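Local atomic coordinates of sugar ABC transporter (Agrobacterium radiobacter, PDB entry 4RXT), a protein that binds alpha-L-arabinopyranose and probably delivers sugar to an ABC-type importer. Residues A[88-93]-A[257-262]. Numbering follows the deposited sequence.
Sequences PIIGID and IKTALA. With ARA (alpha-L-arabinopyranose), chain B.
Ile90 rests on Ala260 with the long branch of its side chain. Its CG1 and CD1 lie over the alpha carbon and methyl of the alanine: CD1 is 3.8 Å from Ala260 CA and 4.0 Å from Ala260 CB. CG1 sits beside the backbone N (chi1 -76°), opposite the carbonyl carbon, and the turn about chi2 (62°) points CD1 toward Ala260 as well. The small alanine lets the isoleucine come close to the helix backbone, and the two CA atoms are 6.1 Å apart. Ile90 has two conformers; its torsions and side-chain contacts, including that with Thr259, are for one of them, so the exact fit is less certain.

Thr259 adds a lighter touch. Its CG2 faces Ile90 CG1 at 4.1 Å, methyl against methylene. CG2 is anti to the backbone N, which leaves OG1 beside that N, where it bonds to the carbonyl of Asp255 one turn earlier. The threonine thus gives carbon to the strand and keeps its hydroxyl for its own helix.

Strand 89-92 belongs to the parallel sheet of one lobe of a type I periplasmic binding protein fold. Helix 249-264 follows strand 243-246 of the other lobe's sheet, yet it packs on this one. Val67 and Leu105, on the neighbouring strands, extend the apolar layer.

Just past the end of strand 89-92, Asp93 binds the sugar. Its carboxylate grips two hydroxyls: ARA O2 donates to Asp93 OD1 at 2.5 Å, and ARA O3 to Asp93 OD2 at 2.5 Å, a very short bond. Tyr18 also bonds to OD1.

The chemistry divides along residues 88-93. Only apolar carbon meets the helix, so the fit there depends on shape and burial. At Asp93 the bonds to the sugar are directional and probably strengthened by the carboxylate's charge, and two neighbouring hydroxyls match its two oxygens.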
loop_
_atom_site.group_PDB
_atom_site.type_symbol
_atom_site.label_atom_id
_atom_site.label_comp_id
_atom_site.label_asym_id
_atom_site.label_seq_id
_atom_site.Cartn_x
_atom_site.Cartn_y
_atom_site.Cartn_z
ATOM N N PRO A 88 -19.781 -12.825 -6.320
ATOM C CA PRO A 88 -19.566 -11.660 -5.444
ATOM C C PRO A 88 -18.091 -11.342 -5.249
ATOM O O PRO A 88 -17.272 -12.256 -5.008
ATOM C CB PRO A 88 -20.185 -12.053 -4.103
ATOM C CG PRO A 88 -20.401 -13.492 -4.178
ATOM C CD PRO A 88 -20.320 -13.974 -5.592
ATOM N N ILE A 89 -17.807 -10.042 -5.282
ATOM C CA ILE A 89 -16.434 -9.526 -5.271
ATOM C C ILE A 89 -16.256 -8.684 -4.035
ATOM O O ILE A 89 -17.029 -7.786 -3.759
ATOM C CB ILE A 89 -16.102 -8.680 -6.525
ATOM C CG1 ILE A 89 -16.580 -9.381 -7.818
ATOM C CG2 ILE A 89 -14.617 -8.290 -6.563
ATOM C CD1 ILE A 89 -15.906 -10.703 -8.102
ATOM N N ILE A 90 -15.232 -9.033 -3.260
ATOM C CA ILE A 90 -14.839 -8.297 -2.077
ATOM C C ILE A 90 -13.511 -7.614 -2.421
ATOM O O ILE A 90 -12.548 -8.269 -2.874
ATOM C CB ILE A 90 -14.704 -9.243 -0.854
ATOM C CG1 ILE A 90 -16.096 -9.643 -0.293
ATOM C CG2 ILE A 90 -13.839 -8.613 0.225
ATOM C CD1 ILE A 90 -16.994 -10.409 -1.266
ATOM N N GLY A 91 -13.453 -6.299 -2.218
ATOM C CA GLY A 91 -12.225 -5.538 -2.493
ATOM C C GLY A 91 -11.369 -5.302 -1.271
ATOM O O GLY A 91 -11.867 -5.192 -0.142
ATOM N N ILE A 92 -10.057 -5.248 -1.517
ATOM C CA ILE A 92 -9.107 -4.847 -0.478
ATOM C C ILE A 92 -8.093 -3.829 -1.028
ATOM O O ILE A 92 -7.812 -3.777 -2.241
ATOM C CB ILE A 92 -8.388 -6.046 0.189
ATOM C CG1 ILE A 92 -7.559 -6.838 -0.813
ATOM C CG2 ILE A 92 -9.398 -6.941 0.898
ATOM C CD1 ILE A 92 -6.575 -7.798 -0.147
ATOM N N ASP A 93 -7.567 -3.017 -0.110
ATOM C CA ASP A 93 -6.330 -2.226 -0.314
ATOM C C ASP A 93 -6.404 -0.979 -1.196
ATOM O O ASP A 93 -5.796 0.023 -0.847
ATOM C CB ASP A 93 -5.153 -3.139 -0.717
ATOM C CG ASP A 93 -3.849 -2.365 -0.885
ATOM O OD1 ASP A 93 -3.177 -2.134 0.147
ATOM O OD2 ASP A 93 -3.541 -1.967 -2.033
ATOM N N ILE A 257 -11.144 -12.758 3.263
ATOM C CA ILE A 257 -11.686 -14.101 3.109
ATOM C C ILE A 257 -12.889 -14.353 4.015
ATOM O O ILE A 257 -13.914 -14.848 3.569
ATOM C CB ILE A 257 -10.619 -15.171 3.337
ATOM C CG1 ILE A 257 -9.541 -15.070 2.266
ATOM C CG2 ILE A 257 -11.262 -16.565 3.395
ATOM C CD1 ILE A 257 -9.975 -15.300 0.823
ATOM N N LYS A 258 -12.770 -13.988 5.283
ATOM C CA LYS A 258 -13.894 -14.167 6.220
ATOM C C LYS A 258 -15.179 -13.447 5.713
ATOM O O LYS A 258 -16.286 -14.029 5.745
ATOM C CB LYS A 258 -13.497 -13.707 7.619
ATOM C CG LYS A 258 -14.467 -14.021 8.727
ATOM C CD LYS A 258 -13.854 -13.713 10.077
ATOM C CE LYS A 258 -14.785 -14.138 11.187
ATOM N NZ LYS A 258 -14.046 -14.103 12.463
ATOM N N THR A 259 -15.020 -12.208 5.252
ATOM C CA THR A 259 -16.144 -11.440 4.686
ATOM C C THR A 259 -16.702 -12.056 3.427
ATOM O O THR A 259 -17.907 -12.164 3.276
ATOM C CB THR A 259 -15.698 -9.998 4.399
ATOM O OG1 THR A 259 -15.245 -9.399 5.629
ATOM C CG2 THR A 259 -16.815 -9.191 3.757
ATOM N N ALA A 260 -15.817 -12.497 2.537
ATOM C CA ALA A 260 -16.255 -13.139 1.308
ATOM C C ALA A 260 -17.057 -14.415 1.613
ATOM O O ALA A 260 -18.064 -14.667 0.970
ATOM C CB ALA A 260 -15.072 -13.470 0.400
ATOM N N LEU A 261 -16.592 -15.226 2.570
ATOM C CA LEU A 261 -17.361 -16.374 2.978
ATOM C C LEU A 261 -18.776 -15.999 3.444
ATOM O O LEU A 261 -19.760 -16.646 3.097
ATOM C CB LEU A 261 -16.614 -17.155 4.069
ATOM C CG LEU A 261 -17.315 -18.423 4.581
ATOM C CD1 LEU A 261 -17.568 -19.455 3.479
ATOM C CD2 LEU A 261 -16.537 -19.057 5.723
ATOM N N ALA A 262 -18.856 -14.980 4.286
ATOM C CA ALA A 262 -20.148 -14.581 4.796
ATOM C C ALA A 262 -21.080 -14.119 3.654
ATOM O O ALA A 262 -22.275 -14.497 3.595
ATOM C CB ALA A 262 -19.989 -13.465 5.836
HETATM C C1 ARA B . 1.235 -1.083 -0.449
HETATM C C2 ARA B . -0.057 -0.514 -1.067
HETATM C C3 ARA B . -0.410 -1.305 -2.314
HETATM C C4 ARA B . 0.781 -1.393 -3.285
HETATM C C5 ARA B . 2.041 -1.002 -2.635
HETATM O O1 ARA B . 1.544 0.135 0.218
HETATM O O2 ARA B . -1.154 -0.615 -0.139
HETATM O O3 ARA B . -1.594 -0.730 -2.891
HETATM O O4 ARA B . 0.726 -0.415 -4.326
HETATM O O5 ARA B . 2.253 -1.552 -1.324
#